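Local coordinates for protein exosome complex component Rrp42 (Pyrococcus abyssi, PDB 2PO1) that probably serves as a non-catalytic subunit of the RNA-degrading archaeal exosome and helps to structure the active site of its partner Rrp41, at residues Ile13-Ile18 / Ala202-Ile207; Arg115-Ser120 / Ile158-Ala163; Glu193-Pro198 / Lys266-Ala271. All coordinates share one frame; numbering follows the deposited sequence.

Interaction 1 (Ile13-Ile18 / Ala202-Ile207); sequences IMRDHI and AKIGNI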
loop_
_atom_site.group_PDB
_atom_site.type_symbol
_atom_site.label_atom_id
_atom_site.label_comp_id
_atom_site.label_asym_id
_atom_site.label_seq_id
_atom_site.Cartn_x
_atom_site.Cartn_y
_atom_site.Cartn_z
ATOM N N ILE C 13 5.874 1.186 -38.197
ATOM C CA ILE C 13 5.537 1.669 -39.515
ATOM C C ILE C 13 5.514 3.182 -39.458
ATOM O O ILE C 13 5.820 3.871 -40.438
ATOM C CB ILE C 13 4.120 1.161 -39.898
ATOM C CG1 ILE C 13 3.840 -0.245 -39.299
ATOM C CG2 ILE C 13 3.881 1.212 -41.413
ATOM C CD1 ILE C 13 4.936 -1.323 -39.528
ATOM N N MET C 14 5.161 3.674 -38.262
ATOM C CA MET C 14 4.880 5.063 -37.975
ATOM C C MET C 14 6.153 5.835 -37.825
ATOM O O MET C 14 6.224 6.948 -38.317
ATOM C CB MET C 14 4.036 5.168 -36.695
ATOM C CG MET C 14 2.850 6.093 -36.819
ATOM S SD MET C 14 2.072 5.834 -38.404
ATOM C CE MET C 14 1.252 4.253 -38.196
ATOM N N ARG C 15 7.164 5.258 -37.175
ATOM C CA ARG C 15 8.468 5.933 -37.099
ATOM C C ARG C 15 8.966 6.321 -38.459
ATOM O O ARG C 15 9.396 7.449 -38.657
ATOM C CB ARG C 15 9.579 5.180 -36.302
ATOM C CG ARG C 15 10.991 5.930 -36.356
ATOM C CD ARG C 15 11.819 6.006 -35.006
ATOM N NE ARG C 15 13.129 6.654 -35.256
ATOM C CZ ARG C 15 13.680 7.703 -34.605
ATOM N NH1 ARG C 15 14.866 8.170 -35.046
ATOM N NH2 ARG C 15 13.105 8.293 -33.544
ATOM N N ASP C 16 8.901 5.388 -39.407
ATOM C CA ASP C 16 9.503 5.622 -40.690
ATOM C C ASP C 16 8.764 6.699 -41.406
ATOM O O ASP C 16 9.371 7.522 -42.070
ATOM C CB ASP C 16 9.528 4.348 -41.494
ATOM C CG ASP C 16 10.565 3.377 -40.990
ATOM O OD1 ASP C 16 10.267 2.176 -40.879
ATOM O OD2 ASP C 16 11.690 3.817 -40.718
ATOM N N HIS C 17 7.447 6.718 -41.252
ATOM C CA HIS C 17 6.689 7.732 -41.922
ATOM C C HIS C 17 6.953 9.101 -41.311
ATOM O O HIS C 17 7.204 10.080 -42.023
ATOM C CB HIS C 17 5.206 7.440 -41.862
ATOM C CG HIS C 17 4.395 8.448 -42.603
ATOM N ND1 HIS C 17 4.689 8.822 -43.897
ATOM C CD2 HIS C 17 3.319 9.179 -42.232
ATOM C CE1 HIS C 17 3.817 9.727 -44.303
ATOM N NE2 HIS C 17 2.980 9.968 -43.308
ATOM N N ILE C 18 6.872 9.143 -39.988
ATOM C CA ILE C 18 7.215 10.345 -39.235
ATOM C C ILE C 18 8.667 10.828 -39.510
ATOM O O ILE C 18 8.847 11.986 -39.834
ATOM C CB ILE C 18 6.830 10.205 -37.788
ATOM C CG1 ILE C 18 5.306 10.038 -37.698
ATOM C CG2 ILE C 18 7.286 11.375 -36.963
ATOM C CD1 ILE C 18 4.808 9.770 -36.278
ATOM N N ALA C 202 10.302 17.207 -28.781
ATOM C CA ALA C 202 10.693 15.816 -29.029
ATOM C C ALA C 202 11.875 15.874 -29.961
ATOM O O ALA C 202 11.853 16.605 -30.921
ATOM C CB ALA C 202 9.562 15.072 -29.681
ATOM N N LYS C 203 12.935 15.145 -29.649
ATOM C CA LYS C 203 13.974 14.954 -30.621
ATOM C C LYS C 203 13.636 13.681 -31.380
ATOM O O LYS C 203 13.493 12.592 -30.782
ATOM C CB LYS C 203 15.326 14.841 -29.946
ATOM C CG LYS C 203 16.454 14.461 -30.869
ATOM C CD LYS C 203 17.779 14.857 -30.250
ATOM C CE LYS C 203 18.919 14.502 -31.191
ATOM N NZ LYS C 203 20.188 14.971 -30.567
ATOM N N ILE C 204 13.467 13.831 -32.690
ATOM C CA ILE C 204 13.226 12.707 -33.612
ATOM C C ILE C 204 14.321 12.724 -34.666
ATOM O O ILE C 204 14.382 13.632 -35.494
ATOM C CB ILE C 204 11.843 12.822 -34.258
ATOM C CG1 ILE C 204 10.785 13.033 -33.165
ATOM C CG2 ILE C 204 11.564 11.617 -35.160
ATOM C CD1 ILE C 204 9.341 13.249 -33.676
ATOM N N GLY C 205 15.206 11.734 -34.608
ATOM C CA GLY C 205 16.443 11.791 -35.364
ATOM C C GLY C 205 17.217 13.039 -34.967
ATOM O O GLY C 205 17.493 13.262 -33.786
ATOM N N ASN C 206 17.556 13.872 -35.940
ATOM C CA ASN C 206 18.346 15.060 -35.657
ATOM C C ASN C 206 17.502 16.313 -35.616
ATOM O O ASN C 206 17.998 17.418 -35.773
ATOM C CB ASN C 206 19.500 15.181 -36.643
ATOM C CG ASN C 206 20.639 14.248 -36.288
ATOM O OD1 ASN C 206 20.739 13.770 -35.146
ATOM N ND2 ASN C 206 21.497 13.968 -37.261
ATOM N N ILE C 207 16.225 16.124 -35.373
ATOM C CA ILE C 207 15.282 17.207 -35.475
ATOM C C ILE C 207 14.477 17.319 -34.183
ATOM O O ILE C 207 13.925 16.318 -33.690
ATOM C CB ILE C 207 14.325 16.939 -36.651
ATOM C CG1 ILE C 207 15.020 17.204 -37.975
ATOM C CG2 ILE C 207 13.148 17.841 -36.557
ATOM C CD1 ILE C 207 14.382 16.471 -39.125
#

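Interaction 2 (Arg115-Ser120 / Ile158-Ala163); sequences RGIRES and IAAIAA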
loop_
_atom_site.group_PDB
_atom_site.type_symbol
_atom_site.label_atom_id
_atom_site.label_comp_id
_atom_site.label_asym_id
_atom_site.label_seq_id
_atom_site.Cartn_x
_atom_site.Cartn_y
_atom_site.Cartn_z
ATOM N N ARG C 115 8.194 22.194 -10.029
ATOM C CA ARG C 115 9.456 22.893 -9.959
ATOM C C ARG C 115 9.354 24.169 -10.710
ATOM O O ARG C 115 9.828 25.194 -10.221
ATOM C CB ARG C 115 10.599 22.060 -10.488
ATOM C CG ARG C 115 10.910 21.013 -9.470
ATOM C CD ARG C 115 12.306 20.526 -9.675
ATOM N NE ARG C 115 12.483 19.901 -10.965
ATOM C CZ ARG C 115 12.354 18.594 -11.182
ATOM N NH1 ARG C 115 12.571 18.132 -12.388
ATOM N NH2 ARG C 115 12.014 17.754 -10.201
ATOM N N GLY C 116 8.688 24.118 -11.861
ATOM C CA GLY C 116 8.561 25.319 -12.735
ATOM C C GLY C 116 7.904 26.446 -11.973
ATOM O O GLY C 116 8.249 27.604 -12.140
ATOM N N ILE C 117 6.936 26.101 -11.135
ATOM C CA ILE C 117 6.161 27.082 -10.387
ATOM C C ILE C 117 6.929 27.397 -9.142
ATOM O O ILE C 117 7.208 28.531 -8.871
ATOM C CB ILE C 117 4.706 26.573 -10.114
ATOM C CG1 ILE C 117 3.999 26.408 -11.462
ATOM C CG2 ILE C 117 3.957 27.525 -9.170
ATOM C CD1 ILE C 117 2.787 25.444 -11.467
ATOM N N ARG C 118 7.309 26.378 -8.369
ATOM C CA ARG C 118 8.001 26.613 -7.159
ATOM C C ARG C 118 9.242 27.471 -7.382
ATOM O O ARG C 118 9.483 28.426 -6.660
ATOM C CB ARG C 118 8.413 25.266 -6.527
ATOM C CG ARG C 118 8.930 25.392 -5.137
ATOM C CD ARG C 118 9.192 23.993 -4.604
ATOM N NE ARG C 118 7.929 23.243 -4.677
ATOM C CZ ARG C 118 6.964 23.328 -3.764
ATOM N NH1 ARG C 118 7.105 24.069 -2.680
ATOM N NH2 ARG C 118 5.848 22.677 -3.952
ATOM N N GLU C 119 10.066 27.101 -8.324
ATOM C CA GLU C 119 11.417 27.652 -8.323
ATOM C C GLU C 119 11.411 28.997 -8.986
ATOM O O GLU C 119 12.369 29.780 -8.879
ATOM C CB GLU C 119 12.382 26.689 -9.003
ATOM C CG GLU C 119 12.620 25.388 -8.224
ATOM C CD GLU C 119 13.121 25.626 -6.841
ATOM O OE1 GLU C 119 12.618 24.938 -5.915
ATOM O OE2 GLU C 119 13.996 26.518 -6.685
ATOM N N SER C 120 10.318 29.305 -9.659
ATOM C CA SER C 120 10.205 30.646 -10.188
ATOM C C SER C 120 9.474 31.517 -9.156
ATOM O O SER C 120 9.251 32.669 -9.418
ATOM C CB SER C 120 9.406 30.667 -11.455
ATOM O OG SER C 120 8.128 30.157 -11.140
ATOM N N ILE C 158 0.605 24.449 -18.384
ATOM C CA ILE C 158 -0.261 25.551 -18.858
ATOM C C ILE C 158 -1.497 25.542 -18.002
ATOM O O ILE C 158 -1.844 26.540 -17.385
ATOM C CB ILE C 158 -0.648 25.367 -20.291
ATOM C CG1 ILE C 158 0.550 25.675 -21.174
ATOM C CG2 ILE C 158 -1.757 26.321 -20.722
ATOM C CD1 ILE C 158 0.384 25.087 -22.564
ATOM N N ALA C 159 -2.132 24.385 -17.900
ATOM C CA ALA C 159 -3.320 24.258 -17.037
ATOM C C ALA C 159 -3.028 24.654 -15.600
ATOM O O ALA C 159 -3.876 25.249 -14.967
ATOM C CB ALA C 159 -3.861 22.860 -17.084
ATOM N N ALA C 160 -1.832 24.314 -15.087
ATOM C CA ALA C 160 -1.533 24.494 -13.649
ATOM C C ALA C 160 -1.421 25.975 -13.393
ATOM O O ALA C 160 -2.079 26.515 -12.506
ATOM C CB ALA C 160 -0.256 23.756 -13.218
ATOM N N ILE C 161 -0.657 26.674 -14.222
ATOM C CA ILE C 161 -0.487 28.069 -13.962
ATOM C C ILE C 161 -1.776 28.828 -14.296
ATOM O O ILE C 161 -2.100 29.848 -13.652
ATOM C CB ILE C 161 0.766 28.682 -14.670
ATOM C CG1 ILE C 161 1.060 30.078 -14.090
ATOM C CG2 ILE C 161 0.596 28.694 -16.140
ATOM C CD1 ILE C 161 1.623 29.936 -12.615
ATOM N N ALA C 162 -2.509 28.356 -15.289
ATOM C CA ALA C 162 -3.756 29.054 -15.613
ATOM C C ALA C 162 -4.741 28.848 -14.469
ATOM O O ALA C 162 -5.515 29.738 -14.141
ATOM C CB ALA C 162 -4.339 28.571 -16.970
ATOM N N ALA C 163 -4.725 27.677 -13.834
ATOM C CA ALA C 163 -5.685 27.412 -12.761
ATOM C C ALA C 163 -5.300 28.292 -11.545
ATOM O O ALA C 163 -6.147 28.913 -10.898
ATOM C CB ALA C 163 -5.681 25.936 -12.413
#

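Interaction 3 (Glu193-Pro198 / Lys266-Ala271); sequences EKIPVP and KLILEA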
loop_
_atom_site.group_PDB
_atom_site.type_symbol
_atom_site.label_atom_id
_atom_site.label_comp_id
_atom_site.label_asym_id
_atom_site.label_seq_id
_atom_site.Cartn_x
_atom_site.Cartn_y
_atom_site.Cartn_z
ATOM N N GLU C 193 2.705 35.447 -9.184
ATOM C CA GLU C 193 3.535 36.554 -9.599
ATOM C C GLU C 193 4.303 36.346 -10.868
ATOM O O GLU C 193 4.771 37.293 -11.466
ATOM C CB GLU C 193 4.462 36.856 -8.474
ATOM C CG GLU C 193 3.643 37.110 -7.268
ATOM C CD GLU C 193 4.444 37.576 -6.111
ATOM O OE1 GLU C 193 5.666 37.377 -6.136
ATOM O OE2 GLU C 193 3.833 38.126 -5.176
ATOM N N LYS C 194 4.396 35.105 -11.325
ATOM C CA LYS C 194 5.103 34.830 -12.561
ATOM C C LYS C 194 4.247 33.851 -13.313
ATOM O O LYS C 194 3.350 33.228 -12.727
ATOM C CB LYS C 194 6.499 34.291 -12.241
ATOM C CG LYS C 194 7.536 35.408 -12.266
ATOM C CD LYS C 194 8.745 35.039 -11.460
ATOM C CE LYS C 194 9.235 36.248 -10.634
ATOM N NZ LYS C 194 9.351 35.666 -9.212
ATOM N N ILE C 195 4.474 33.735 -14.620
ATOM C CA ILE C 195 3.717 32.769 -15.405
ATOM C C ILE C 195 4.613 31.777 -16.153
ATOM O O ILE C 195 4.706 31.842 -17.360
ATOM C CB ILE C 195 2.662 33.434 -16.353
ATOM C CG1 ILE C 195 1.733 34.306 -15.553
ATOM C CG2 ILE C 195 1.798 32.361 -17.083
ATOM C CD1 ILE C 195 1.164 35.430 -16.371
ATOM N N PRO C 196 5.231 30.832 -15.427
ATOM C CA PRO C 196 6.074 29.838 -16.055
ATOM C C PRO C 196 5.232 28.922 -16.928
ATOM O O PRO C 196 4.108 28.553 -16.549
ATOM C CB PRO C 196 6.632 29.057 -14.855
ATOM C CG PRO C 196 5.588 29.194 -13.814
ATOM C CD PRO C 196 5.133 30.597 -13.971
ATOM N N VAL C 197 5.775 28.590 -18.098
ATOM C CA VAL C 197 5.088 27.815 -19.120
ATOM C C VAL C 197 6.114 26.794 -19.556
ATOM O O VAL C 197 7.224 27.177 -19.917
ATOM C CB VAL C 197 4.676 28.741 -20.308
ATOM C CG1 VAL C 197 4.259 27.931 -21.506
ATOM C CG2 VAL C 197 3.532 29.643 -19.894
ATOM N N PRO C 198 5.793 25.482 -19.450
ATOM C CA PRO C 198 6.814 24.576 -19.993
ATOM C C PRO C 198 6.642 24.527 -21.480
ATOM O O PRO C 198 5.495 24.528 -21.989
ATOM C CB PRO C 198 6.481 23.202 -19.395
ATOM C CG PRO C 198 5.285 23.388 -18.540
ATOM C CD PRO C 198 4.640 24.734 -18.905
ATOM N N LYS C 266 0.405 34.703 -23.371
ATOM C CA LYS C 266 -0.690 35.507 -23.883
ATOM C C LYS C 266 -2.060 34.772 -23.911
ATOM O O LYS C 266 -3.080 35.360 -23.576
ATOM C CB LYS C 266 -0.346 36.061 -25.250
ATOM C CG LYS C 266 0.843 36.972 -25.230
ATOM C CD LYS C 266 0.974 37.680 -26.591
ATOM C CE LYS C 266 2.352 38.295 -26.768
ATOM N NZ LYS C 266 2.671 39.240 -25.673
ATOM N N LEU C 267 -2.078 33.493 -24.293
ATOM C CA LEU C 267 -3.327 32.731 -24.314
ATOM C C LEU C 267 -3.852 32.464 -22.908
ATOM O O LEU C 267 -5.047 32.580 -22.662
ATOM C CB LEU C 267 -3.133 31.391 -25.018
ATOM C CG LEU C 267 -2.815 31.558 -26.485
ATOM C CD1 LEU C 267 -2.315 30.226 -27.127
ATOM C CD2 LEU C 267 -4.025 32.175 -27.258
ATOM N N ILE C 268 -2.943 32.086 -22.011
ATOM C CA ILE C 268 -3.249 31.980 -20.609
ATOM C C ILE C 268 -3.836 33.256 -20.027
ATOM O O ILE C 268 -4.864 33.194 -19.389
ATOM C CB ILE C 268 -2.023 31.561 -19.766
ATOM C CG1 ILE C 268 -1.537 30.152 -20.183
ATOM C CG2 ILE C 268 -2.373 31.641 -18.286
ATOM C CD1 ILE C 268 -0.106 29.797 -19.588
ATOM N N LEU C 269 -3.203 34.409 -20.248
ATOM C CA LEU C 269 -3.689 35.620 -19.612
ATOM C C LEU C 269 -5.097 35.922 -20.149
ATOM O O LEU C 269 -5.969 36.338 -19.402
ATOM C CB LEU C 269 -2.759 36.811 -19.890
ATOM C CG LEU C 269 -1.730 37.239 -18.839
ATOM C CD1 LEU C 269 -2.038 36.608 -17.495
ATOM C CD2 LEU C 269 -0.330 36.915 -19.309
ATOM N N GLU C 270 -5.292 35.665 -21.448
ATOM C CA GLU C 270 -6.552 35.908 -22.168
ATOM C C GLU C 270 -7.662 35.029 -21.552
ATOM O O GLU C 270 -8.738 35.494 -21.215
ATOM C CB GLU C 270 -6.304 35.550 -23.633
ATOM C CG GLU C 270 -7.430 35.813 -24.620
ATOM C CD GLU C 270 -6.948 35.875 -26.103
ATOM O OE1 GLU C 270 -7.692 36.453 -26.924
ATOM O OE2 GLU C 270 -5.834 35.361 -26.454
ATOM N N ALA C 271 -7.375 33.760 -21.380
ATOM C CA ALA C 271 -8.342 32.815 -20.773
ATOM C C ALA C 271 -8.651 33.254 -19.375
ATOM O O ALA C 271 -9.801 33.234 -18.949
ATOM C CB ALA C 271 -7.775 31.422 -20.741
#

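Interaction 1 (Ile13-Ile18 / Ala202-Ile207)
Arg-15 reaches from helix 13-23 to the hairpin bend at Ile-204 and Gly-205. Its CG stands anti to the backbone N (chi1 176°), and a bend at chi2 (138°) carries the long chain out from the helix to the turn. There the guanidinium meets the bend obliquely: NH1 lies 3.6 Å from Gly-205 N, and NH2 comes to 4.0 Å from Ile-204 CG2. The first pair sets two donors side by side and is not a hydrogen bond. Both donors share Asp-221 OD2, which takes a salt bridge from Arg-15 NH1 and a hydrogen bond from Gly-205 N, and this probably explains their closeness; Arg-15 NH2 bonds to Val-219 O. With an alanine at this position Asp-221 is likely to lose its charged partner from helix 13-23 and Val-219 O the NH2 donor, leaving Ile-204 CG2 without its cover. One helical turn further on, Ile-18 makes the apolar half of the contact, its CG2 resting 4.3 Å from Ile-204 CD1. The two branches of Ile-204 are thus divided, CG2 serving the arginine and CD1 the isoleucine. Gly-205 holds the second position of a type II' turn from Ile-204 to Ile-207, with a positive phi (58°) that favours glycine. The turn is closed by Ile-204 N to Ile-207 O at 2.7 Å and by Ile-207 N to Ile-204 O at 3.1 Å, the pattern of a tight two-residue beta hairpin joining strands 197-204 and 207-210. Helix 13-23 therefore lies against the tip of this hairpin, with helix 214-219 completing the apolar cluster through Val-219, which touches both Ile-18 and Ile-204, and with Ile-19 and Leu-22 also packing on Ile-204.

Interaction 2 (Arg115-Ser120 / Ile158-Ala163)
Ile-117 and Ile-161 mark the nearest approach of the two helical backbones, with their CA atoms 7.6 Å apart. The contact is small and wholly apolar: about 105 Å² is buried, and three side chains share it. Ile-117 is the projecting member. Its CG1 branch lies anti to the carbonyl carbon (chi1 -64°) and runs on extended, so that CD1 ends against the short methyl of Ala-160, at 3.9 Å from its CB. Further back along the same branch, Ile-117 CG1 is met more loosely by Ile-161 CD1 at 4.4 Å. Ile-161 does not aim its CB at helix 104-118; its CG1 is anti to the backbone N, and the bend at chi2 (71°) turns CD1 towards Ile-117. Both helices belong to the RNase PH domain of the S5 clan. Helix 152-166 lays its alanines on the central sheet, Ala-159 and Ala-163 touching strand 60-71, and turns Ile-161 towards helix 104-118 and the Ile-195 loop. Small residues here are consistent with close seating of the helix on the sheet. Near the end of segment 115-120, Ser-120 OG lies 2.7 Å from Gly-116 O and 2.9 Å from Ile-117 O, both within hydrogen-bonding distance. Glu-119 N bonds to Arg-115 O at 2.7 Å. The side of this segment turned from Ile-161 faces the bound RNA and another protein chain: Arg-115 packs on a phosphate of the RNA, and its NH2 makes a salt bridge, outside the two segments, to an acidic side chain of that other protein, while Arg-118 and Glu-119 lie against sugars. Within its own helix Arg-118 NE is held by a salt bridge to Asp-114.

Interaction 3 (Glu193-Pro198 / Lys266-Ala271)
Ile-268 pushes its CD1 methyl into the hollow between Ile-195 and Val-197, two residues whose side chains leave the chain on the same side, towards helix 247-275. The methyl lies 3.7 Å from Val-197 CG2 and 4.1 Å from Ile-195 CG2, so one helix bump is received by two branched neighbours, each sliding past it in the opposite direction. The reverse fit sits beside it: Ile-195 CD1 enters the fork of Leu-269, touching its CD1 and CD2 at 3.6 Å each. With CG1 anti to the carbonyl carbon (chi1 -56°), Ile-195 parts its branches, CG2 going to Ile-268 and CD1 to Leu-269. The torsions of Leu-269 (chi1 -99°, chi2 -15°) lie away from the usual rotamers. Pro-196, between the two inward residues, points its CB away from the helix and packs on Ser-120 and on Thr-227 of strand 222-228. A bound MPD molecule, probably from the crystallisation liquor, lies close to Leu-269. The long helix 247-275 here packs on the entry to the four-stranded antiparallel sheet, as part of the RNase PH-type core. Helix 152-166 covers one flank, Ile-161 touching both Ile-195 and Ile-268, and strand 39-43 packs on helix 247-275, Ile-41 touching Ile-268.

In the fold
Interactions 2 and 3 form one buried interior, their centres 9 Å apart: Pro-196 CB packs on Gly-116 O at 3.5 Å, and Lys-194 NZ probably bonds to Ser-120 O at 3.0 Å. Both are purely apolar across their segments, one helix against helix and the other a loop and strand start against a helix. Interaction 1 lies about 30 Å from each, between centres, and is only partly buried; there a charged arginine joins the aliphatic contact. Interactions 1 and 3 share strand 197-204: interaction 3 uses its beginning and interaction 1 its end. Interaction 2 alone comes near the bound RNA, about 3 Å at the nearest atoms.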